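Exo-beta-1,4-mannosidase (Rhizomucor miehei, PDB 4LYP) probably removes terminal beta-1,4-linked mannose residues by hydrolysis as a family 5 glycoside hydrolase and may also transfer mannosyl groups to acceptor sugars. Local coordinates at residues A[188-196]-A[239-247]; A[261-269]-A[280-291]. All blocks are in the same frame, centred on the assembly; numbering follows the deposited sequence.

Overall arrangement
Both contacts lie in a beta/alpha (TIM) barrel and follow one another along the chain, their centres about 16 Å apart. Interaction 1 ties helix 181-193, part of the long connection between strands 144-148 and 230-234, to the loop that leads into helix 244-257. Interaction 2 begins just after that helix and joins strand 262-264 and its outgoing loop to the approach and body of strand 288-292. They touch through Gln-240 and Glu-268, whose NE2 and OE2 atoms are 2.8 Å apart, a probable hydrogen bond. Together they flank Glu-238, which lines a guanidine-occupied pocket, and so join neighbouring loops around the probable sugar-binding end of the barrel.

Interaction 1: residues A[188-196]-A[239-247]; sequences AARFYNDSE and PQEAPASWF
Tyr-192 reaches from the last turn of helix 181-193 into the loop 239-243, and its OH donates to Gln-240 O over 2.7 Å. The hydroxyl approaches from above the carbonyl plane, 41° out of it, instead of along a lone pair. The ring is sandwiched. Ala-242 CB sits over the middle of one face, 3.6 Å from the ring centroid, in a CH-pi contact, while Ala-189 O of its own helix lies over the rim of the opposite face. Pro-243 adds its CD 3.6 Å from Tyr-192 CD1. The backbone lays Tyr-192 CB on the five-membered ring of Trp-246, 3.8 Å from its centroid. The first torsion (45°) sets CG between the backbone N and the carbonyl carbon and turns the ring toward Ala-242 and Gln-240; it lies oblique to the six-membered ring of Trp-246, the planes 46° apart. Phe-191 comes in beside it, nearly at right angles to the indole, its CE1 4.0 Å from Trp-246 NE1.

At the solvent-facing border the link is wetter: a water accepts from Asn-193 ND2 and donates to Glu-241 O, joining the end of the helix to the loop backbone.

Further out, Asn-202 of helix 197-213 accepts from Trp-246 NE1 and so fixes the indole, while Phe-159 stacks on Phe-191. Gln-240 NE2 bonds Glu-238 O, besides its tie to the neighbouring loop. Between strand 230-234 and helix 244-257 the chain forms a beta-to-alpha loop of the TIM barrel, held here against helix 181-193 of the preceding beta-to-beta connection; it carries Gln-240 close to the guanidine pocket that Glu-238 lines, consistent with a place at the pocket rim.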
ATOM      1  N   ALA A 188       8.100  18.213   1.795  1.00 10.55           N
ATOM      2  CA  ALA A 188       7.320  17.481   0.846  1.00  9.28           C
ATOM      3  C   ALA A 188       5.871  17.992   0.763  1.00  9.10           C
ATOM      4  O   ALA A 188       5.248  17.934  -0.322  1.00  9.41           O
ATOM      5  CB  ALA A 188       7.330  16.020   1.173  1.00  9.80           C
ATOM      6  N   ALA A 189       5.317  18.495   1.865  1.00  9.26           N
ATOM      7  CA  ALA A 189       3.940  18.973   1.859  1.00  8.79           C
ATOM      8  C   ALA A 189       3.763  20.232   1.026  1.00  8.33           C
ATOM      9  O   ALA A 189       2.641  20.605   0.728  1.00  9.35           O
ATOM     10  CB  ALA A 189       3.426  19.172   3.281  1.00 10.44           C
ATOM     11  N   ARG A 190       4.864  20.910   0.657  1.00  9.11           N
ATOM     12  CA  ARG A 190       4.786  22.005  -0.314  1.00  9.71           C
ATOM     13  C   ARG A 190       4.113  21.562  -1.583  1.00  8.49           C
ATOM     14  O   ARG A 190       3.496  22.384  -2.287  1.00  9.64           O
ATOM     15  CB  ARG A 190       6.154  22.577  -0.605  1.00 10.38           C
ATOM     16  CG  ARG A 190       6.763  23.281   0.616  1.00 12.27           C
ATOM     17  CD  ARG A 190       8.004  24.060   0.288  1.00 15.85           C
ATOM     18  NE  ARG A 190       9.016  23.143  -0.087  1.00 14.61           N
ATOM     19  CZ  ARG A 190      10.232  23.495  -0.594  1.00 16.11           C
ATOM     20  NH1 ARG A 190      10.465  24.768  -0.901  1.00 17.68           N
ATOM     21  NH2 ARG A 190      11.184  22.594  -0.888  1.00 18.59           N
ATOM     22  N   PHE A 191       4.167  20.274  -1.900  1.00  8.39           N
ATOM     23  CA  PHE A 191       3.467  19.684  -3.041  1.00  8.14           C
ATOM     24  C   PHE A 191       2.011  20.100  -3.134  1.00  8.46           C
ATOM     25  O   PHE A 191       1.507  20.338  -4.254  1.00  9.63           O
ATOM     26  CB  PHE A 191       3.587  18.165  -2.926  1.00  8.75           C
ATOM     27  CG  PHE A 191       2.999  17.384  -4.101  1.00  7.54           C
ATOM     28  CD1 PHE A 191       1.631  17.077  -4.136  1.00  9.13           C
ATOM     29  CD2 PHE A 191       3.823  16.943  -5.114  1.00  8.95           C
ATOM     30  CE1 PHE A 191       1.072  16.357  -5.242  1.00 10.43           C
ATOM     31  CE2 PHE A 191       3.278  16.219  -6.175  1.00 10.50           C
ATOM     32  CZ  PHE A 191       1.936  15.905  -6.220  1.00 10.49           C
ATOM     33  N   TYR A 192       1.294  20.179  -1.994  1.00  8.71           N
ATOM     34  CA  TYR A 192      -0.102  20.598  -2.006  1.00  9.54           C
ATOM     35  C   TYR A 192      -0.359  21.880  -1.197  1.00  9.75           C
ATOM     36  O   TYR A 192      -1.394  22.462  -1.347  1.00 12.77           O
ATOM     37  CB  TYR A 192      -1.025  19.462  -1.583  1.00 11.18           C
ATOM     38  CG  TYR A 192      -0.562  18.659  -0.352  1.00  9.00           C
ATOM     39  CD1 TYR A 192      -0.530  19.176   0.885  1.00  9.62           C
ATOM     40  CD2 TYR A 192      -0.100  17.334  -0.526  1.00 10.37           C
ATOM     41  CE1 TYR A 192      -0.114  18.437   2.002  1.00  9.67           C
ATOM     42  CE2 TYR A 192       0.328  16.587   0.558  1.00 10.43           C
ATOM     43  CZ  TYR A 192       0.334  17.130   1.815  1.00 10.10           C
ATOM     44  OH  TYR A 192       0.778  16.359   2.868  1.00 11.02           O
ATOM     45  N   ASN A 193       0.582  22.336  -0.371  1.00  9.41           N
ATOM     46  CA  ASN A 193       0.322  23.511   0.501  1.00 10.66           C
ATOM     47  C   ASN A 193       0.950  24.814  -0.012  1.00 11.15           C
ATOM     48  O   ASN A 193       0.586  25.905   0.445  1.00 15.28           O
ATOM     49  CB  ASN A 193       0.887  23.254   1.921  1.00 11.41           C
ATOM     50  CG  ASN A 193      -0.000  22.334   2.727  1.00 11.48           C
ATOM     51  OD1 ASN A 193      -1.178  22.162   2.400  1.00 12.96           O
ATOM     52  ND2 ASN A 193       0.596  21.744   3.767  1.00 13.83           N
ATOM     53  N   ASP A 194       1.906  24.764  -0.930  1.00  9.80           N
ATOM     54  CA  ASP A 194       2.618  25.982  -1.332  1.00 10.20           C
ATOM     55  C   ASP A 194       1.933  26.535  -2.586  1.00  9.64           C
ATOM     56  O   ASP A 194       1.789  25.831  -3.596  1.00 11.34           O
ATOM     57  CB  ASP A 194       4.071  25.685  -1.578  1.00 10.57           C
ATOM     58  CG  ASP A 194       4.812  26.923  -2.001  1.00 11.01           C
ATOM     59  OD1 ASP A 194       5.564  27.471  -1.127  1.00 20.72           O
ATOM     60  OD2 ASP A 194       4.735  27.402  -3.116  1.00 11.39           O
ATOM     61  N   SER A 195       1.507  27.783  -2.545  1.00 10.52           N
ATOM     62  CA  SER A 195       0.673  28.357  -3.626  1.00 12.22           C
ATOM     63  C   SER A 195       1.397  28.400  -4.992  1.00  9.35           C
ATOM     64  O   SER A 195       0.718  28.448  -6.006  1.00 10.03           O
ATOM     65  CB  SER A 195       0.298  29.863  -3.228  1.00 14.42           C
ATOM     66  OG  SER A 195       1.543  30.651  -2.995  1.00 21.55           O
ATOM     67  N   GLU A 196       2.744  28.510  -4.951  1.00  9.42           N
ATOM     68  CA  GLU A 196       3.496  28.531  -6.156  1.00 10.12           C
ATOM     69  C   GLU A 196       3.862  27.139  -6.698  1.00 10.33           C
ATOM     70  O   GLU A 196       3.766  26.805  -7.873  1.00 11.78           O
ATOM     71  CB  GLU A 196       4.743  29.446  -6.079  1.00 13.80           C
ATOM     72  CG  GLU A 196       5.484  29.523  -7.455  1.00 17.69           C
ATOM     73  CD  GLU A 196       6.823  30.064  -7.523  1.00 26.83           C
ATOM     74  OE1 GLU A 196       7.490  29.694  -8.521  1.00 33.82           O
ATOM     75  OE2 GLU A 196       7.177  30.774  -6.593  1.00 28.54           O
ATOM     76  N   PRO A 239      -0.940  10.849   2.243  1.00  7.81           N
ATOM     77  CA  PRO A 239      -0.852  12.313   2.305  1.00  8.28           C
ATOM     78  C   PRO A 239      -0.895  12.797   3.755  1.00  7.86           C
ATOM     79  O   PRO A 239      -1.644  12.270   4.554  1.00  7.93           O
ATOM     80  CB  PRO A 239      -2.083  12.786   1.527  1.00 10.32           C
ATOM     81  CG  PRO A 239      -2.586  11.608   0.785  1.00 12.04           C
ATOM     82  CD  PRO A 239      -2.150  10.382   1.552  1.00  8.57           C
ATOM     83  N   GLN A 240      -0.083  13.804   4.113  1.00  8.58           N
ATOM     84  CA  GLN A 240       0.035  14.293   5.482  1.00  8.60           C
ATOM     85  C   GLN A 240      -0.755  15.592   5.662  1.00  8.14           C
ATOM     86  O   GLN A 240      -0.314  16.671   5.288  1.00  9.46           O
ATOM     87  CB  GLN A 240       1.504  14.478   5.863  1.00  8.81           C
ATOM     88  CG  GLN A 240       2.351  13.198   5.774  1.00  9.14           C
ATOM     89  CD  GLN A 240       1.888  12.167   6.778  1.00  8.50           C
ATOM     90  OE1 GLN A 240       1.994  12.378   8.001  1.00 10.59           O
ATOM     91  NE2 GLN A 240       1.298  11.061   6.323  1.00  9.24           N
ATOM     92  N   GLU A 241      -1.953  15.471   6.244  1.00  9.73           N
ATOM     93  CA  GLU A 241      -2.826  16.657   6.495  1.00  9.97           C
ATOM     94  C   GLU A 241      -2.965  17.507   5.228  1.00  9.59           C
ATOM     95  O   GLU A 241      -2.811  18.745   5.313  1.00 11.41           O
ATOM     96  CB  GLU A 241      -2.282  17.428   7.707  1.00 12.17           C
ATOM     97  CG  GLU A 241      -2.374  16.526   8.938  1.00 13.04           C
ATOM     98  CD  GLU A 241      -2.646  17.325  10.190  1.00 20.44           C
ATOM     99  OE1 GLU A 241      -3.819  17.812  10.489  1.00 27.09           O
ATOM    100  OE2 GLU A 241      -1.689  17.561  10.849  1.00 27.00           O
ATOM    101  N   ALA A 242      -3.240  16.917   4.101  1.00  9.28           N
ATOM    102  CA  ALA A 242      -3.435  17.641   2.855  1.00  9.50           C
ATOM    103  C   ALA A 242      -4.814  18.327   2.904  1.00  9.17           C
ATOM    104  O   ALA A 242      -5.759  17.836   3.543  1.00 10.18           O
ATOM    105  CB  ALA A 242      -3.372  16.673   1.721  1.00  9.84           C
ATOM    106  N   PRO A 243      -4.983  19.452   2.176  1.00  9.89           N
ATOM    107  CA  PRO A 243      -6.259  20.159   2.273  1.00 10.32           C
ATOM    108  C   PRO A 243      -7.359  19.423   1.570  1.00  8.97           C
ATOM    109  O   PRO A 243      -7.160  18.725   0.523  1.00  9.94           O
ATOM    110  CB  PRO A 243      -5.970  21.487   1.617  1.00 13.51           C
ATOM    111  CG  PRO A 243      -4.774  21.237   0.796  1.00 13.96           C
ATOM    112  CD  PRO A 243      -3.986  20.144   1.389  1.00 10.74           C
ATOM    113  N   ALA A 244      -8.585  19.589   2.085  1.00 10.21           N
ATOM    114  CA  ALA A 244      -9.775  18.995   1.483  1.00 10.64           C
ATOM    115  C   ALA A 244      -9.854  19.314  -0.016  1.00  9.63           C
ATOM    116  O   ALA A 244     -10.247  18.490  -0.852  1.00 10.60           O
ATOM    117  CB  ALA A 244     -11.061  19.458   2.182  1.00 12.86           C
ATOM    118  N   SER A 245      -9.530  20.565  -0.372  1.00 11.09           N
ATOM    119  CA  SER A 245      -9.661  20.971  -1.790  1.00 12.46           C
ATOM    120  C   SER A 245      -8.741  20.160  -2.698  1.00 11.01           C
ATOM    121  O   SER A 245      -9.064  19.921  -3.855  1.00 11.49           O
ATOM    122  CB  SER A 245      -9.307  22.464  -1.915  1.00 13.75           C
ATOM    123  OG  SER A 245      -7.994  22.741  -1.365  1.00 16.54           O
ATOM    124  N   TRP A 246      -7.575  19.724  -2.176  1.00 10.04           N
ATOM    125  CA  TRP A 246      -6.656  18.909  -2.991  1.00  9.87           C
ATOM    126  C   TRP A 246      -7.246  17.508  -3.182  1.00  9.42           C
ATOM    127  O   TRP A 246      -7.252  16.991  -4.302  1.00 10.49           O
ATOM    128  CB  TRP A 246      -5.295  18.885  -2.352  1.00  9.43           C
ATOM    129  CG  TRP A 246      -4.294  18.022  -3.028  1.00  9.12           C
ATOM    130  CD1 TRP A 246      -3.559  18.343  -4.122  1.00  9.82           C
ATOM    131  CD2 TRP A 246      -3.904  16.654  -2.641  1.00  8.69           C
ATOM    132  NE1 TRP A 246      -2.711  17.297  -4.466  1.00 10.25           N
ATOM    133  CE2 TRP A 246      -2.883  16.254  -3.579  1.00  9.88           C
ATOM    134  CE3 TRP A 246      -4.312  15.769  -1.638  1.00  8.28           C
ATOM    135  CZ2 TRP A 246      -2.270  15.018  -3.511  1.00  9.94           C
ATOM    136  CZ3 TRP A 246      -3.631  14.544  -1.541  1.00  9.22           C
ATOM    137  CH2 TRP A 246      -2.654  14.163  -2.499  1.00  9.40           C
ATOM    138  N   PHE A 247      -7.789  16.908  -2.108  1.00  8.88           N
ATOM    139  CA  PHE A 247      -8.456  15.646  -2.270  1.00  9.22           C
ATOM    140  C   PHE A 247      -9.587  15.766  -3.254  1.00  9.46           C
ATOM    141  O   PHE A 247      -9.781  14.842  -4.088  1.00 10.31           O
ATOM    142  CB  PHE A 247      -9.001  15.131  -0.945  1.00 10.02           C
ATOM    143  CG  PHE A 247      -7.940  14.612  -0.025  1.00  8.39           C
ATOM    144  CD1 PHE A 247      -7.318  13.351  -0.247  1.00  9.07           C
ATOM    145  CD2 PHE A 247      -7.509  15.367   1.103  1.00  8.89           C
ATOM    146  CE1 PHE A 247      -6.359  12.870   0.606  1.00  8.68           C
ATOM    147  CE2 PHE A 247      -6.528  14.847   1.954  1.00  9.44           C
ATOM    148  CZ  PHE A 247      -5.963  13.596   1.705  1.00  9.59           C
TER
HETATM  149  O   HOH W   1      -0.458  20.092   5.888  1.00 19.92           O

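Interaction 2: residues A[261-269]-A[280-291]; sequences HLVSAGLES and HDHKNIDYTTCH
Two successive strands of the TIM barrel, 262-264 and 288-292, running the same way, are joined here in offset fashion, each meeting the loop next to the other. At the start of strand 262-264 Asp-286 binds Val-263 twice. Its backbone N donates to Val-263 O over 2.9 Å, in the carbonyl plane, while its carboxylate OD2 takes Val-263 N on the anti lone pair at 2.9 Å. CG stands anti to the carbonyl carbon (chi1 -68°), which swings the carboxylate back to that amide. OD2 also forms a salt bridge with Lys-255, which would favour its charged form. Nearby, Asn-284 O is pressed to 3.2 Å from Val-263 CB and is buried without a polar partner.

Beyond Ser-264 the backbones are bridged by two waters. One joins Ser-264 OG, which also bonds Gln-234 NE2, and Ala-265 N to Tyr-287 O; the other joins Leu-267 N and His-280 NE2 to Thr-289 OG1. That hydroxyl in turn donates to Leu-267 O, meeting it on a lone pair 2.9 Å away.

Near the C-terminal end of the segments, at 268-269 and 289-291, Ser-269 OG donates to Thr-289 O at 2.8 Å, and His-291 N to Glu-268 O at 2.8 Å. Leu-267 O and Glu-268 CA lie over one face of the His-291 imidazole, whose two nitrogens bond Glu-238 and Glu-336.

Val-263 and Ile-285 pack on helix 244-257, and Leu-267 and Ser-269 on helix 273-280. Strand 230-234 pairs with 262-264, and strand 333-338 continues the barrel beyond 288-292.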
ATOM      1  N   HIS A 261     -13.691   2.928 -12.541  1.00 10.25           N
ATOM      2  CA  HIS A 261     -12.947   2.454 -11.355  1.00  9.28           C
ATOM      3  C   HIS A 261     -13.250   3.242 -10.106  1.00  8.38           C
ATOM      4  O   HIS A 261     -13.488   4.460 -10.142  1.00  9.37           O
ATOM      5  CB  HIS A 261     -11.457   2.565 -11.687  1.00  9.71           C
ATOM      6  CG  HIS A 261     -10.942   1.448 -12.538  1.00  8.28           C
ATOM      7  ND1 HIS A 261     -10.031   1.663 -13.547  1.00  8.57           N
ATOM      8  CD2 HIS A 261     -11.138   0.092 -12.440  1.00  8.73           C
ATOM      9  CE1 HIS A 261      -9.706   0.489 -14.066  1.00  9.10           C
ATOM     10  NE2 HIS A 261     -10.355  -0.503 -13.393  1.00  8.69           N
ATOM     11  N   LEU A 262     -13.119   2.559  -9.006  1.00  8.58           N
ATOM     12  CA  LEU A 262     -13.105   3.182  -7.678  1.00  8.43           C
ATOM     13  C   LEU A 262     -11.863   4.059  -7.468  1.00  8.18           C
ATOM     14  O   LEU A 262     -10.811   3.808  -8.080  1.00  8.02           O
ATOM     15  CB  LEU A 262     -13.167   2.104  -6.609  1.00  8.89           C
ATOM     16  CG  LEU A 262     -14.375   1.186  -6.673  1.00  9.10           C
ATOM     17  CD1 LEU A 262     -14.286   0.111  -5.562  1.00 11.55           C
ATOM     18  CD2 LEU A 262     -15.694   1.986  -6.577  1.00 11.86           C
ATOM     19  N   VAL A 263     -12.005   5.022  -6.566  1.00  7.78           N
ATOM     20  CA  VAL A 263     -10.931   5.929  -6.188  1.00  8.18           C
ATOM     21  C   VAL A 263     -10.781   5.920  -4.698  1.00  8.24           C
ATOM     22  O   VAL A 263     -11.775   6.019  -3.929  1.00  8.33           O
ATOM     23  CB  VAL A 263     -11.180   7.353  -6.740  1.00  8.35           C
ATOM     24  CG1 VAL A 263     -10.040   8.301  -6.353  1.00  8.88           C
ATOM     25  CG2 VAL A 263     -11.353   7.308  -8.244  1.00  9.92           C
ATOM     26  N   SER A 264      -9.528   5.880  -4.256  1.00  7.74           N
ATOM     27  CA  SER A 264      -9.152   5.916  -2.861  1.00  7.60           C
ATOM     28  C   SER A 264      -8.139   7.010  -2.538  1.00  6.84           C
ATOM     29  O   SER A 264      -7.404   7.441  -3.421  1.00  7.66           O
ATOM     30  CB  SER A 264      -8.446   4.500  -2.573  1.00  9.32           C
ATOM     31  OG  SER A 264      -7.883   4.457  -1.299  1.00  9.38           O
ATOM     32  N   ALA A 265      -8.124   7.483  -1.273  1.00  7.77           N
ATOM     33  CA  ALA A 265      -7.262   8.552  -0.844  1.00  8.26           C
ATOM     34  C   ALA A 265      -5.912   8.109  -0.321  1.00  7.65           C
ATOM     35  O   ALA A 265      -5.009   8.938  -0.218  1.00 12.06           O
ATOM     36  CB  ALA A 265      -7.962   9.357   0.230  1.00  9.32           C
ATOM     37  N   GLY A 266      -5.739   6.859   0.132  1.00  6.93           N
ATOM     38  CA  GLY A 266      -4.476   6.369   0.728  1.00  7.75           C
ATOM     39  C   GLY A 266      -4.170   6.845   2.112  1.00  6.92           C
ATOM     40  O   GLY A 266      -2.977   6.802   2.506  1.00  7.38           O
ATOM     41  N   LEU A 267      -5.174   7.303   2.875  1.00  6.94           N
ATOM     42  CA  LEU A 267      -4.902   7.881   4.161  1.00  7.10           C
ATOM     43  C   LEU A 267      -4.585   6.857   5.245  1.00  6.70           C
ATOM     44  O   LEU A 267      -5.141   5.748   5.275  1.00  7.46           O
ATOM     45  CB  LEU A 267      -6.132   8.667   4.638  1.00  7.99           C
ATOM     46  CG  LEU A 267      -5.867   9.794   5.600  1.00  7.35           C
ATOM     47  CD1 LEU A 267      -5.247  11.018   4.886  1.00  9.68           C
ATOM     48  CD2 LEU A 267      -7.109  10.170   6.420  1.00  9.82           C
ATOM     49  N   GLU A 268      -3.757   7.312   6.199  1.00  7.74           N
ATOM     50  CA  GLU A 268      -3.504   6.499   7.436  1.00  7.68           C
ATOM     51  C   GLU A 268      -4.712   6.437   8.352  1.00  6.79           C
ATOM     52  O   GLU A 268      -4.919   5.472   9.078  1.00  7.21           O
ATOM     53  CB  GLU A 268      -2.363   7.084   8.223  1.00  8.16           C
ATOM     54  CG  GLU A 268      -0.965   7.018   7.560  1.00  8.86           C
ATOM     55  CD  GLU A 268      -0.063   8.111   8.116  1.00  9.19           C
ATOM     56  OE1 GLU A 268       0.852   7.856   8.885  1.00 11.20           O
ATOM     57  OE2 GLU A 268      -0.323   9.315   7.769  1.00  9.15           O
ATOM     58  N   SER A 269      -5.466   7.569   8.442  1.00  7.66           N
ATOM     59  CA  SER A 269      -6.486   7.737   9.460  1.00  7.60           C
ATOM     60  C   SER A 269      -5.879   7.628  10.860  1.00  7.79           C
ATOM     61  O   SER A 269      -6.449   6.997  11.758  1.00  8.99           O
ATOM     62  CB  SER A 269      -7.654   6.793   9.260  1.00  8.79           C
ATOM     63  OG  SER A 269      -8.250   7.021   8.000  1.00  9.31           O
ATOM     64  N   HIS A 280     -11.842  11.901   3.090  1.00  8.39           N
ATOM     65  CA  HIS A 280     -12.808  10.910   2.572  1.00  9.23           C
ATOM     66  C   HIS A 280     -14.175  11.481   2.197  1.00  8.72           C
ATOM     67  O   HIS A 280     -14.890  10.800   1.458  1.00  9.75           O
ATOM     68  CB  HIS A 280     -13.006   9.804   3.598  1.00  9.19           C
ATOM     69  CG  HIS A 280     -11.753   9.027   3.868  1.00  8.24           C
ATOM     70  ND1 HIS A 280     -11.181   8.920   5.088  1.00  9.94           N
ATOM     71  CD2 HIS A 280     -11.026   8.194   3.039  1.00  8.68           C
ATOM     72  CE1 HIS A 280     -10.073   8.129   5.002  1.00  8.88           C
ATOM     73  NE2 HIS A 280      -9.996   7.661   3.787  1.00  8.38           N
ATOM     74  N   ASP A 281     -14.559  12.663   2.716  1.00  9.35           N
ATOM     75  CA  ASP A 281     -15.908  13.160   2.449  1.00  9.42           C
ATOM     76  C   ASP A 281     -15.919  13.928   1.126  1.00  9.53           C
ATOM     77  O   ASP A 281     -16.016  15.158   1.089  1.00 12.40           O
ATOM     78  CB  ASP A 281     -16.387  14.021   3.629  1.00 11.24           C
ATOM     79  CG  ASP A 281     -17.845  14.430   3.509  1.00 13.86           C
ATOM     80  OD1 ASP A 281     -18.552  13.863   2.700  1.00 14.35           O
ATOM     81  OD2 ASP A 281     -18.236  15.320   4.261  1.00 20.79           O
ATOM     82  N   HIS A 282     -15.825  13.189   0.040  1.00 10.33           N
ATOM     83  CA  HIS A 282     -15.789  13.718  -1.305  1.00 10.05           C
ATOM     84  C   HIS A 282     -16.543  12.789  -2.207  1.00 10.27           C
ATOM     85  O   HIS A 282     -16.427  11.546  -2.027  1.00 10.87           O
ATOM     86  CB  HIS A 282     -14.347  13.877  -1.846  1.00 11.10           C
ATOM     87  CG  HIS A 282     -13.517  14.815  -0.992  1.00 10.37           C
ATOM     88  ND1 HIS A 282     -13.631  16.153  -1.050  1.00 11.85           N
ATOM     89  CD2 HIS A 282     -12.644  14.546   0.015  1.00 10.90           C
ATOM     90  CE1 HIS A 282     -12.867  16.718  -0.117  1.00 13.23           C
ATOM     91  NE2 HIS A 282     -12.247  15.711   0.564  1.00 12.18           N
ATOM     92  N   LYS A 283     -17.227  13.315  -3.216  1.00 11.64           N
ATOM     93  CA  LYS A 283     -18.003  12.474  -4.089  1.00 11.92           C
ATOM     94  C   LYS A 283     -17.112  11.389  -4.751  1.00 11.92           C
ATOM     95  O   LYS A 283     -17.584  10.257  -5.044  1.00 12.46           O
ATOM     96  CB  LYS A 283     -18.654  13.343  -5.211  1.00 16.04           C
ATOM     97  CG  LYS A 283     -19.471  12.539  -6.241  1.00 22.53           C
ATOM     98  CD  LYS A 283     -20.246  13.462  -7.122  1.00 27.56           C
ATOM     99  CE  LYS A 283     -21.301  12.733  -7.983  1.00 46.26           C
ATOM    100  NZ  LYS A 283     -22.012  11.593  -7.337  1.00 43.11           N
ATOM    101  N   ASN A 284     -15.883  11.759  -5.126  1.00 10.08           N
ATOM    102  CA  ASN A 284     -15.047  10.857  -5.919  1.00 10.14           C
ATOM    103  C   ASN A 284     -14.018  10.144  -5.060  1.00  9.26           C
ATOM    104  O   ASN A 284     -13.030   9.634  -5.598  1.00 10.19           O
ATOM    105  CB  ASN A 284     -14.429  11.577  -7.103  1.00 11.00           C
ATOM    106  CG  ASN A 284     -15.503  12.013  -8.035  1.00 12.31           C
ATOM    107  OD1 ASN A 284     -16.337  11.200  -8.399  1.00 13.44           O
ATOM    108  ND2 ASN A 284     -15.523  13.314  -8.412  1.00 13.87           N
ATOM    109  N   ILE A 285     -14.247  10.064  -3.747  1.00  8.99           N
ATOM    110  CA  ILE A 285     -13.551   9.103  -2.897  1.00  9.43           C
ATOM    111  C   ILE A 285     -14.554   8.038  -2.546  1.00  8.99           C
ATOM    112  O   ILE A 285     -15.493   8.287  -1.781  1.00 10.88           O
ATOM    113  CB  ILE A 285     -12.909   9.774  -1.659  1.00  9.60           C
ATOM    114  CG1 ILE A 285     -11.827  10.788  -2.054  1.00  9.85           C
ATOM    115  CG2 ILE A 285     -12.372   8.689  -0.692  1.00 10.58           C
ATOM    116  CD1 ILE A 285     -10.554  10.212  -2.644  1.00 10.65           C
ATOM    117  N   ASP A 286     -14.411   6.834  -3.100  1.00  8.10           N
ATOM    118  CA  ASP A 286     -15.455   5.837  -2.975  1.00  8.51           C
ATOM    119  C   ASP A 286     -15.425   5.044  -1.716  1.00  8.06           C
ATOM    120  O   ASP A 286     -16.440   4.516  -1.267  1.00  9.40           O
ATOM    121  CB  ASP A 286     -15.353   4.869  -4.189  1.00  9.33           C
ATOM    122  CG  ASP A 286     -15.709   5.555  -5.468  1.00  9.75           C
ATOM    123  OD1 ASP A 286     -16.888   5.961  -5.623  1.00 11.96           O
ATOM    124  OD2 ASP A 286     -14.816   5.689  -6.341  1.00  9.31           O
ATOM    125  N   TYR A 287     -14.233   4.884  -1.110  1.00  7.92           N
ATOM    126  CA  TYR A 287     -14.112   4.112   0.092  1.00  7.99           C
ATOM    127  C   TYR A 287     -13.025   4.688   0.955  1.00  8.15           C
ATOM    128  O   TYR A 287     -12.325   5.607   0.490  1.00  8.61           O
ATOM    129  CB  TYR A 287     -13.927   2.580  -0.123  1.00  8.97           C
ATOM    130  CG  TYR A 287     -12.591   2.241  -0.752  1.00  7.22           C
ATOM    131  CD1 TYR A 287     -12.395   2.247  -2.133  1.00  7.70           C
ATOM    132  CD2 TYR A 287     -11.522   1.824   0.066  1.00  7.33           C
ATOM    133  CE1 TYR A 287     -11.172   1.837  -2.722  1.00  7.52           C
ATOM    134  CE2 TYR A 287     -10.298   1.409  -0.474  1.00  7.12           C
ATOM    135  CZ  TYR A 287     -10.145   1.433  -1.850  1.00  7.23           C
ATOM    136  OH  TYR A 287      -8.946   1.031  -2.435  1.00  8.29           O
ATOM    137  N   THR A 288     -12.916   4.193   2.187  1.00  7.81           N
ATOM    138  CA  THR A 288     -11.977   4.764   3.184  1.00  7.46           C
ATOM    139  C   THR A 288     -10.906   3.753   3.544  1.00  7.25           C
ATOM    140  O   THR A 288     -11.129   2.540   3.389  1.00  7.20           O
ATOM    141  CB  THR A 288     -12.724   5.307   4.398  1.00  8.19           C
ATOM    142  OG1 THR A 288     -13.194   4.209   5.213  1.00  8.77           O
ATOM    143  CG2 THR A 288     -13.948   6.150   3.971  1.00  9.43           C
ATOM    144  N   THR A 289      -9.788   4.231   4.051  1.00  7.76           N
ATOM    145  CA  THR A 289      -8.688   3.371   4.445  1.00  6.89           C
ATOM    146  C   THR A 289      -8.175   3.812   5.776  1.00  7.35           C
ATOM    147  O   THR A 289      -8.355   4.940   6.199  1.00  8.30           O
ATOM    148  CB  THR A 289      -7.549   3.311   3.453  1.00  8.13           C
ATOM    149  OG1 THR A 289      -6.890   4.586   3.345  1.00  8.91           O
ATOM    150  CG2 THR A 289      -7.977   2.849   2.099  1.00  8.80           C
ATOM    151  N   CYS A 290      -7.437   2.875   6.436  1.00  7.28           N
ATOM    152  CA  CYS A 290      -6.603   3.196   7.568  1.00  6.48           C
ATOM    153  C   CYS A 290      -5.345   2.369   7.504  1.00  6.57           C
ATOM    154  O   CYS A 290      -5.309   1.288   6.857  1.00  7.34           O
ATOM    155  CB  CYS A 290      -7.425   3.006   8.885  1.00  8.31           C
ATOM    156  SG  CYS A 290      -8.015   1.349   9.198  1.00  9.35           S
ATOM    157  N   HIS A 291      -4.283   2.908   8.124  1.00  6.81           N
ATOM    158  CA  HIS A 291      -2.988   2.228   8.234  1.00  6.59           C
ATOM    159  C   HIS A 291      -2.661   2.270   9.700  1.00  6.55           C
ATOM    160  O   HIS A 291      -2.652   3.343  10.323  1.00  9.65           O
ATOM    161  CB  HIS A 291      -1.887   3.012   7.533  1.00  7.34           C
ATOM    162  CG  HIS A 291      -2.024   3.201   6.043  1.00  6.61           C
ATOM    163  ND1 HIS A 291      -1.056   3.780   5.284  1.00  6.44           N
ATOM    164  CD2 HIS A 291      -3.040   2.889   5.194  1.00  7.08           C
ATOM    165  CE1 HIS A 291      -1.460   3.835   4.011  1.00  7.64           C
ATOM    166  NE2 HIS A 291      -2.647   3.312   3.927  1.00  6.73           N
TER
HETATM  167  O   HOH W   2      -9.653   5.690   0.354  1.00 10.18           O
HETATM  168  O   HOH W   3      -8.043   6.637   2.242  1.00  9.39           O